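Local coordinates for sensor protein (Vibrio cholerae, PDB 3BY9) that senses C4-dicarboxylates such as succinate through this extracytoplasmic domain of the histidine kinase DctB, which probably relays the signal by histidine autophosphorylation, at residues Q157-Q160 with Y165-A168; A168-Q173 with Q203-S208; Q173-S178 with A182-S187; S224-P229 with T251-S256. All blocks are in the same frame, centred on the assembly; numbering follows the deposited sequence.

Contact 1. Residues Q157-Q160 with Y165-A168; sequences QGWQ and YFVA
In the linker that runs from helix 153-157 into strand 165-169, an edge strand of the four-stranded antiparallel sheet, W159 folds back over F166, the second residue of the strand. The indole lies across the base of the phenylalanine: F166 CB stands over one face, 3.6 Å from the centroid of the six-membered ring and only 7° off its normal, a CH-pi contact. The F166 ring then slides past in the opposite direction, bringing CD2 to 3.5 Å from W159 CG, with the two ring planes at 43°, inclined and neither stacked nor edge-to-face. W159 reaches this place because its CG is anti to the backbone N (chi1 -174°). The far rim of the indole reaches the strand backbone, where W159 CZ2 is 3.8 Å from Y165 O. The polar end of the indole is satisfied locally, NE1 donating to the carbonyl of S164 just ahead of the strand. F19 of the long helix 5-27 meets both rings, edge-to-face in the case of W159. The result is an aromatic core between the N-terminal helix and the sheet, consistent with the PAS-like fold of DctB-type sensor domains.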
# COMPACT_ATOMS: atom_id res chain seq x y z
N GLN A 157 9.23 -0.29 -9.93
CA GLN A 157 10.00 -0.25 -11.17
C GLN A 157 10.69 1.09 -11.42
O GLN A 157 11.60 1.19 -12.26
CB GLN A 157 9.09 -0.63 -12.35
CG GLN A 157 9.09 -2.13 -12.72
CD GLN A 157 8.82 -3.10 -11.54
OE1 GLN A 157 9.56 -3.14 -10.56
NE2 GLN A 157 7.75 -3.90 -11.67
N GLY A 158 10.25 2.12 -10.70
CA GLY A 158 10.85 3.44 -10.81
C GLY A 158 12.20 3.54 -10.11
O GLY A 158 12.90 4.55 -10.23
N TRP A 159 12.57 2.52 -9.35
CA TRP A 159 13.87 2.58 -8.66
C TRP A 159 14.87 2.01 -9.66
O TRP A 159 14.87 0.81 -9.90
CB TRP A 159 13.89 1.68 -7.42
CG TRP A 159 15.19 1.88 -6.68
CD1 TRP A 159 16.30 1.10 -6.72
CD2 TRP A 159 15.50 2.98 -5.83
NE1 TRP A 159 17.30 1.65 -5.95
CE2 TRP A 159 16.84 2.80 -5.38
CE3 TRP A 159 14.78 4.10 -5.40
CZ2 TRP A 159 17.47 3.69 -4.54
CZ3 TRP A 159 15.42 5.00 -4.55
CH2 TRP A 159 16.75 4.79 -4.13
N GLN A 160 15.74 2.83 -10.20
CA GLN A 160 16.63 2.27 -11.19
C GLN A 160 18.09 2.24 -10.81
O GLN A 160 18.92 1.73 -11.56
CB GLN A 160 16.40 2.98 -12.51
CG GLN A 160 15.10 2.48 -13.17
CD GLN A 160 15.21 1.01 -13.61
OE1 GLN A 160 16.02 0.68 -14.49
NE2 GLN A 160 14.40 0.13 -13.00
N TYR A 165 19.89 0.68 -2.75
CA TYR A 165 18.62 -0.03 -2.66
C TYR A 165 17.63 0.83 -1.97
O TYR A 165 18.00 1.78 -1.26
CB TYR A 165 18.79 -1.31 -1.81
CG TYR A 165 19.86 -2.25 -2.31
CD1 TYR A 165 19.54 -3.29 -3.21
CD2 TYR A 165 21.20 -2.00 -2.00
CE1 TYR A 165 20.56 -4.08 -3.80
CE2 TYR A 165 22.23 -2.76 -2.63
CZ TYR A 165 21.87 -3.79 -3.52
OH TYR A 165 22.88 -4.46 -4.16
N PHE A 166 16.34 0.52 -2.16
CA PHE A 166 15.38 1.28 -1.35
C PHE A 166 14.43 0.32 -0.66
O PHE A 166 14.24 -0.83 -1.08
CB PHE A 166 14.53 2.26 -2.20
CG PHE A 166 13.25 1.65 -2.71
CD1 PHE A 166 12.09 1.72 -1.96
CD2 PHE A 166 13.23 0.96 -3.92
CE1 PHE A 166 10.91 1.10 -2.41
CE2 PHE A 166 12.06 0.33 -4.38
CZ PHE A 166 10.89 0.42 -3.60
N VAL A 167 13.88 0.76 0.47
CA VAL A 167 12.78 -0.01 1.07
C VAL A 167 11.74 1.06 1.47
O VAL A 167 12.12 2.23 1.65
CB VAL A 167 13.13 -0.76 2.38
CG1 VAL A 167 14.10 -1.94 2.04
CG2 VAL A 167 13.78 0.18 3.44
N ALA A 168 10.47 0.65 1.57
CA ALA A 168 9.41 1.54 2.09
C ALA A 168 8.95 0.79 3.30
O ALA A 168 8.49 -0.36 3.20
CB ALA A 168 8.28 1.68 1.08

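Contact 2. Residues A168-Q173 with Q203-S208; sequences ATDDHQ and QQYLDS
The turn that leaves strand 165-169 and the loop that follows helix 193-202 are joined by one buried bond, from Y205 to D170. Y205 OH donates to D170 OD2 at 2.6 Å, a short bond. The phenol and the carboxylate come from opposite directions; the oxygen lies at the edge of the ring, near its plane, and is met on its anti side, 32° out of the carboxylate plane. D170 also organises its own turn. Its CG sits between the backbone N and the carbonyl carbon (chi1 70°), which holds OD1 over the chain ahead: H172 N donates to OD1 at 2.8 Å, closing an Asx turn, and V174 N bonds the same oxygen. The backbone of D170 opens a type I turn, with Q173 N to D170 O at 3.0 Å. On the other side Y205 begins a type II' turn, in which Y205 O accepts from both the backbone N of S208, at 3.0 Å, and its hydroxyl S208 OG, at 2.7 Å. Q204 CG covers part of one face of the Y205 ring, offset toward its rim. The amide of Q204 is turned to another partner, NE2 bonding the carbonyl of F119 on strand 116-121, and its side chain lies about 5 Å from that of R104, a succinate-binding residue. With a hydroxyl on one oxygen and two backbone amides on the other, the buried D170 carboxylate is probably kept ionised, its charge shared among the Y205 hydroxyl and the amides of H172 and V174.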
# COMPACT_ATOMS: atom_id res chain seq x y z
N ALA A 168 10.47 0.65 1.57
CA ALA A 168 9.41 1.54 2.09
C ALA A 168 8.95 0.79 3.30
O ALA A 168 8.49 -0.36 3.20
CB ALA A 168 8.28 1.68 1.08
N THR A 169 9.07 1.41 4.48
CA THR A 169 8.70 0.72 5.73
C THR A 169 7.46 1.31 6.42
O THR A 169 7.22 2.50 6.33
CB THR A 169 9.86 0.82 6.76
OG1 THR A 169 10.26 2.20 6.86
CG2 THR A 169 11.07 -0.01 6.30
N ASP A 170 6.71 0.43 7.09
CA ASP A 170 5.53 0.91 7.82
C ASP A 170 5.97 1.28 9.24
O ASP A 170 7.16 1.31 9.56
CB ASP A 170 4.42 -0.15 7.83
CG ASP A 170 4.74 -1.37 8.68
OD1 ASP A 170 5.70 -1.39 9.48
OD2 ASP A 170 3.98 -2.37 8.56
N ASP A 171 4.98 1.56 10.10
CA ASP A 171 5.32 1.95 11.47
C ASP A 171 6.07 0.96 12.36
O ASP A 171 6.69 1.39 13.35
CB ASP A 171 4.07 2.44 12.19
CG ASP A 171 3.54 3.72 11.60
OD1 ASP A 171 4.34 4.49 11.02
OD2 ASP A 171 2.32 3.96 11.73
N HIS A 172 6.00 -0.35 12.06
CA HIS A 172 6.75 -1.39 12.81
C HIS A 172 8.03 -1.74 12.08
O HIS A 172 8.70 -2.74 12.39
CB HIS A 172 5.93 -2.69 12.91
CG HIS A 172 4.76 -2.60 13.83
ND1 HIS A 172 4.90 -2.53 15.20
CD2 HIS A 172 3.43 -2.55 13.58
CE1 HIS A 172 3.70 -2.45 15.75
NE2 HIS A 172 2.79 -2.46 14.79
N GLN A 173 8.37 -0.92 11.08
CA GLN A 173 9.52 -1.10 10.24
C GLN A 173 9.40 -2.36 9.38
O GLN A 173 10.40 -2.98 9.00
CB GLN A 173 10.85 -1.11 11.04
CG GLN A 173 10.98 -0.01 12.08
CD GLN A 173 10.81 1.42 11.53
OE1 GLN A 173 10.70 2.40 12.30
NE2 GLN A 173 10.80 1.56 10.22
N GLN A 203 -4.09 -7.91 10.34
CA GLN A 203 -4.26 -8.59 9.06
C GLN A 203 -3.80 -7.78 7.86
O GLN A 203 -4.09 -8.17 6.71
CB GLN A 203 -5.71 -9.08 8.86
CG GLN A 203 -6.07 -10.32 9.73
CD GLN A 203 -5.42 -11.63 9.26
OE1 GLN A 203 -5.69 -12.13 8.16
NE2 GLN A 203 -4.56 -12.19 10.10
N GLN A 204 -3.02 -6.73 8.12
CA GLN A 204 -2.48 -5.89 7.06
C GLN A 204 -1.65 -6.74 6.11
O GLN A 204 -1.68 -6.50 4.90
CB GLN A 204 -1.62 -4.77 7.63
CG GLN A 204 -1.16 -3.74 6.55
CD GLN A 204 -0.76 -2.43 7.18
OE1 GLN A 204 -0.37 -2.39 8.36
NE2 GLN A 204 -0.85 -1.33 6.42
N TYR A 205 -0.92 -7.73 6.66
CA TYR A 205 -0.13 -8.66 5.83
C TYR A 205 -0.68 -10.08 6.02
O TYR A 205 0.07 -11.07 5.95
CB TYR A 205 1.36 -8.62 6.21
CG TYR A 205 1.89 -7.21 6.23
CD1 TYR A 205 1.88 -6.43 5.06
CD2 TYR A 205 2.30 -6.62 7.40
CE1 TYR A 205 2.26 -5.09 5.09
CE2 TYR A 205 2.67 -5.31 7.44
CZ TYR A 205 2.65 -4.54 6.27
OH TYR A 205 3.05 -3.23 6.31
N LEU A 206 -2.00 -10.17 6.20
CA LEU A 206 -2.69 -11.44 6.39
C LEU A 206 -1.97 -12.23 7.50
O LEU A 206 -1.68 -11.64 8.57
CB LEU A 206 -2.74 -12.22 5.09
CG LEU A 206 -3.33 -11.37 3.92
CD1 LEU A 206 -3.43 -12.15 2.62
CD2 LEU A 206 -4.70 -10.82 4.29
N ASP A 207 -1.69 -13.52 7.24
CA ASP A 207 -0.99 -14.36 8.25
C ASP A 207 0.50 -14.53 7.92
O ASP A 207 1.13 -15.54 8.28
CB ASP A 207 -1.60 -15.76 8.31
CG ASP A 207 -3.05 -15.77 8.71
OD1 ASP A 207 -3.46 -14.94 9.54
OD2 ASP A 207 -3.79 -16.66 8.22
N SER A 208 1.06 -13.53 7.26
CA SER A 208 2.46 -13.59 6.88
C SER A 208 3.36 -13.65 8.06
O SER A 208 3.16 -12.92 9.04
CB SER A 208 2.90 -12.33 6.07
OG SER A 208 2.20 -12.23 4.85

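Contact 3. Residues Q173-S178 with A182-S187; sequences QVVFMS and AWLFHS
V175 points its side chain at the inside of the W183-H186 turn, while L184 reaches back over the other end of the segment. V175 CB lies 3.3 Å from W183 O, CG2 is 3.6 Å from H186 O, and CG1 comes within 4.4 Å of L184 CD2. With CG anti to its carbonyl carbon (chi1 -68°) and an extended chi2 of 177°, L184 sets that CD2 against the backbone where strand 175-176 turns its corner, 3.5 Å from F176 O and touching the selenomethionine M177 and S178. S178 OG approaches the W183 indole obliquely, at 3.7 Å from CE3; the hydroxyl is bonded to the backbone of Q180 and of F166. Two backbone bonds, V175 N to H186 O at 2.9 Å and F185 N to V175 O at 2.8 Å, go with a single bridge between V174 and S187. The type II turn that presents W183 O is braced by H186, whose ND1 donates to L184 O at 3.0 Å, in the imidazole plane but from above the carbonyl plane. A168 of strand 165-169 pairs with both F176 and M177, a classic beta bulge; helix 153-157 and strand 128-138 lie against M177 and L184.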
# COMPACT_ATOMS: atom_id res chain seq x y z
N GLN A 173 8.37 -0.92 11.08
CA GLN A 173 9.52 -1.10 10.24
C GLN A 173 9.40 -2.36 9.38
O GLN A 173 10.40 -2.98 9.00
CB GLN A 173 10.85 -1.11 11.04
CG GLN A 173 10.98 -0.01 12.08
CD GLN A 173 10.81 1.42 11.53
OE1 GLN A 173 10.70 2.40 12.30
NE2 GLN A 173 10.80 1.56 10.22
N VAL A 174 8.17 -2.78 9.10
CA VAL A 174 8.03 -3.89 8.16
C VAL A 174 8.24 -3.33 6.73
O VAL A 174 7.69 -2.27 6.36
CB VAL A 174 6.64 -4.56 8.25
CG1 VAL A 174 6.51 -5.68 7.19
CG2 VAL A 174 6.45 -5.18 9.66
N VAL A 175 9.03 -4.05 5.94
CA VAL A 175 9.31 -3.67 4.54
C VAL A 175 8.13 -4.06 3.67
O VAL A 175 7.84 -5.24 3.50
CB VAL A 175 10.62 -4.37 4.07
CG1 VAL A 175 10.87 -4.05 2.61
CG2 VAL A 175 11.81 -3.81 4.90
N PHE A 176 7.42 -3.05 3.14
CA PHE A 176 6.24 -3.28 2.30
C PHE A 176 6.58 -3.18 0.81
O PHE A 176 5.92 -3.82 0.00
CB PHE A 176 5.15 -2.27 2.65
CG PHE A 176 3.92 -2.45 1.85
CD1 PHE A 176 3.19 -3.62 1.97
CD2 PHE A 176 3.54 -1.50 0.93
CE1 PHE A 176 2.06 -3.86 1.16
CE2 PHE A 176 2.42 -1.72 0.10
CZ PHE A 176 1.69 -2.90 0.23
N MSE A 177 7.59 -2.36 0.44
CA MSE A 177 8.07 -2.27 -0.96
C MSE A 177 9.58 -2.30 -0.87
O MSE A 177 10.14 -1.85 0.10
CB MSE A 177 7.62 -0.96 -1.64
CG MSE A 177 6.15 -1.01 -1.94
SE MSE A 177 5.58 0.54 -2.95
CE MSE A 177 5.73 1.86 -1.67
N SER A 178 10.24 -2.80 -1.91
CA SER A 178 11.71 -2.80 -1.84
C SER A 178 12.28 -3.12 -3.23
O SER A 178 11.60 -3.74 -4.04
CB SER A 178 12.15 -3.92 -0.93
OG SER A 178 13.58 -3.95 -0.87
N ALA A 182 13.47 -10.06 -1.64
CA ALA A 182 13.64 -11.02 -0.56
C ALA A 182 13.36 -10.38 0.80
O ALA A 182 13.10 -11.07 1.78
CB ALA A 182 15.06 -11.56 -0.57
N TRP A 183 13.45 -9.05 0.86
CA TRP A 183 13.24 -8.35 2.15
C TRP A 183 11.75 -8.03 2.39
O TRP A 183 11.37 -7.58 3.50
CB TRP A 183 14.07 -7.04 2.21
CG TRP A 183 15.59 -7.20 2.06
CD1 TRP A 183 16.31 -8.35 2.27
CD2 TRP A 183 16.53 -6.18 1.73
NE1 TRP A 183 17.66 -8.10 2.08
CE2 TRP A 183 17.82 -6.78 1.75
CE3 TRP A 183 16.43 -4.82 1.39
CZ2 TRP A 183 18.98 -6.06 1.45
CZ3 TRP A 183 17.57 -4.12 1.09
CH2 TRP A 183 18.84 -4.74 1.12
N LEU A 184 10.90 -8.26 1.39
CA LEU A 184 9.45 -7.97 1.58
C LEU A 184 8.87 -8.73 2.75
O LEU A 184 9.16 -9.91 2.93
CB LEU A 184 8.63 -8.33 0.32
CG LEU A 184 8.92 -7.42 -0.89
CD1 LEU A 184 8.11 -7.95 -2.09
CD2 LEU A 184 8.57 -5.95 -0.63
N PHE A 185 8.03 -8.06 3.54
CA PHE A 185 7.37 -8.65 4.70
C PHE A 185 8.33 -9.06 5.83
O PHE A 185 7.96 -9.88 6.67
CB PHE A 185 6.46 -9.82 4.30
CG PHE A 185 5.48 -9.48 3.20
CD1 PHE A 185 4.55 -8.46 3.36
CD2 PHE A 185 5.52 -10.16 1.98
CE1 PHE A 185 3.66 -8.10 2.31
CE2 PHE A 185 4.64 -9.82 0.93
CZ PHE A 185 3.71 -8.78 1.11
N HIS A 186 9.56 -8.52 5.84
CA HIS A 186 10.48 -8.74 6.96
C HIS A 186 10.57 -7.40 7.67
O HIS A 186 10.38 -6.33 7.08
CB HIS A 186 11.89 -9.07 6.49
CG HIS A 186 12.03 -10.43 5.89
ND1 HIS A 186 11.29 -10.85 4.80
CD2 HIS A 186 12.83 -11.47 6.23
CE1 HIS A 186 11.65 -12.09 4.49
NE2 HIS A 186 12.58 -12.48 5.35
N SER A 187 10.86 -7.42 8.95
CA SER A 187 11.04 -6.15 9.66
C SER A 187 12.51 -5.77 9.58
O SER A 187 13.38 -6.64 9.49
CB SER A 187 10.62 -6.25 11.13
OG SER A 187 11.32 -7.30 11.81

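Contact 4. Residues S224-P229 with T251-S256; sequences SEWRKP and TIRVLS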
# COMPACT_ATOMS: atom_id res chain seq x y z
N SER A 224 21.46 7.73 8.95
CA SER A 224 21.96 6.80 9.97
C SER A 224 22.77 5.69 9.35
O SER A 224 23.18 5.83 8.20
CB SER A 224 20.76 6.18 10.71
OG SER A 224 21.21 5.56 11.89
N GLU A 225 23.04 4.64 10.13
CA GLU A 225 23.77 3.46 9.62
C GLU A 225 23.07 2.27 10.20
O GLU A 225 22.61 2.32 11.35
CB GLU A 225 25.24 3.41 10.06
CG GLU A 225 26.08 4.53 9.47
CD GLU A 225 27.57 4.36 9.73
OE1 GLU A 225 27.94 3.38 10.41
OE2 GLU A 225 28.34 5.22 9.28
N TRP A 226 22.96 1.22 9.40
CA TRP A 226 22.33 -0.04 9.83
C TRP A 226 23.47 -1.05 9.86
O TRP A 226 24.19 -1.18 8.89
CB TRP A 226 21.29 -0.50 8.82
CG TRP A 226 20.02 0.33 8.82
CD1 TRP A 226 19.77 1.48 9.53
CD2 TRP A 226 18.85 0.08 8.03
NE1 TRP A 226 18.51 1.97 9.21
CE2 TRP A 226 17.93 1.13 8.30
CE3 TRP A 226 18.49 -0.93 7.11
CZ2 TRP A 226 16.67 1.21 7.68
CZ3 TRP A 226 17.23 -0.85 6.48
CH2 TRP A 226 16.33 0.22 6.78
N ARG A 227 23.61 -1.74 10.98
CA ARG A 227 24.69 -2.73 11.10
C ARG A 227 24.18 -4.00 11.72
O ARG A 227 23.06 -4.06 12.22
CB ARG A 227 25.84 -2.18 11.94
CG ARG A 227 25.65 -2.26 13.45
CD ARG A 227 26.86 -1.64 14.14
NE ARG A 227 26.96 -0.22 13.78
CZ ARG A 227 27.62 0.26 12.73
NH1 ARG A 227 28.28 -0.55 11.90
NH2 ARG A 227 27.57 1.57 12.47
N LYS A 228 24.99 -5.06 11.62
CA LYS A 228 24.62 -6.33 12.23
C LYS A 228 25.40 -6.43 13.55
O LYS A 228 26.42 -5.75 13.73
CB LYS A 228 25.00 -7.52 11.30
CG LYS A 228 24.15 -7.54 10.03
CD LYS A 228 22.74 -7.93 10.35
CE LYS A 228 21.85 -7.86 9.14
NZ LYS A 228 22.35 -8.90 8.16
N PRO A 229 24.91 -7.26 14.47
CA PRO A 229 25.56 -7.44 15.77
C PRO A 229 27.05 -7.65 15.57
O PRO A 229 27.45 -8.37 14.66
CB PRO A 229 24.86 -8.68 16.33
CG PRO A 229 23.46 -8.55 15.78
CD PRO A 229 23.75 -8.14 14.32
N THR A 251 7.68 5.21 5.18
CA THR A 251 8.94 5.97 5.15
C THR A 251 9.78 5.34 4.02
O THR A 251 9.93 4.13 3.99
CB THR A 251 9.72 5.85 6.50
OG1 THR A 251 8.94 6.48 7.56
CG2 THR A 251 11.10 6.60 6.43
N ILE A 252 10.30 6.18 3.14
CA ILE A 252 11.15 5.70 2.03
C ILE A 252 12.60 5.77 2.52
O ILE A 252 13.00 6.75 3.13
CB ILE A 252 11.01 6.60 0.80
CG1 ILE A 252 9.53 6.79 0.45
CG2 ILE A 252 11.80 6.02 -0.37
CD1 ILE A 252 9.33 7.87 -0.57
N ARG A 253 13.39 4.73 2.24
CA ARG A 253 14.77 4.73 2.70
C ARG A 253 15.68 4.27 1.61
O ARG A 253 15.35 3.30 0.91
CB ARG A 253 14.89 3.75 3.88
CG ARG A 253 13.79 4.04 4.96
CD ARG A 253 14.01 3.12 6.18
NE ARG A 253 13.01 3.21 7.26
CZ ARG A 253 13.24 3.90 8.39
NH1 ARG A 253 14.38 4.59 8.53
NH2 ARG A 253 12.42 3.76 9.41
N VAL A 254 16.81 4.95 1.46
CA VAL A 254 17.79 4.54 0.45
C VAL A 254 19.00 3.99 1.24
O VAL A 254 19.45 4.59 2.23
CB VAL A 254 18.17 5.71 -0.49
CG1 VAL A 254 18.61 6.96 0.27
CG2 VAL A 254 19.33 5.29 -1.43
N LEU A 255 19.47 2.82 0.81
CA LEU A 255 20.57 2.12 1.51
C LEU A 255 21.75 1.94 0.58
O LEU A 255 21.57 1.47 -0.55
CB LEU A 255 20.14 0.71 1.90
CG LEU A 255 19.19 0.47 3.06
CD1 LEU A 255 17.86 1.10 2.70
CD2 LEU A 255 18.98 -1.03 3.28
N SER A 256 22.93 2.36 1.03
CA SER A 256 24.19 2.19 0.27
C SER A 256 25.15 1.40 1.14
O SER A 256 25.35 1.71 2.31
CB SER A 256 24.83 3.57 -0.05
OG SER A 256 24.11 4.29 -1.04
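E225 OE1 is gripped by two cations, R227 NH2 at 2.8 Å and K258 NZ; E225 is the residue before W226, whose indole makes the contact with R253 and L255. The guanidinium of R227 meets OE1 with the oxygen in its plane, and E225 OE2 takes a bond from the hydroxyl of Y5. K258 and D237 belong to a calcium site, and the side chains of W226 and D237 are about 6 Å apart. With its chi1 of -73° placing CG anti to the carbonyl carbon, W226 sends its ring over toward strand 250-257, where two side chains cross it at about a right angle. R253 comes to the edge: its CD lies 3.6 Å from W226 CZ2, near the ring plane, and the planes of guanidinium and indole stand 61° apart. L255 approaches obliquely, CD2 being 3.7 Å from W226 CZ3. The arginine thus uses its aliphatic part against the indole, and its chain, extended from CG to NE, carries the charged end on to T169 OG1 and the carbonyl of L219. These bonds orient the guanidinium; T251 CG2 lies over its centre, 3.9 Å above the plane. W215, V240, V188 and L219 also touch W226. Strand 238-245 runs between strands 223-226 and 250-257, so W226 reaches across it to the next strand but one, on the sheet face that carries R253 and L255; V254 and S256 face helix 5-27.

The four contacts lie in the domain built on the four-stranded antiparallel sheet, and strand 250-257 ties most of them together. Along the chain contact 1 comes first, contact 2 begins at A168, where contact 1 ends, contact 3 starts at Q173, shared with contact 2, and is nested inside the loop that contact 2 closes, and contact 4 follows. Contacts 2 and 3 are closest, with centres about 8 Å apart; contact 2 lies about 18 Å from both contact 1 and contact 4. Strand 165-169 is shared by contacts 1 and 2, bonds to contact 3 through A168, and pairs with strand 250-257 of contact 4. Contacts 2 and 3 lie where this domain meets the succinate-binding one (R104, Y131, K149).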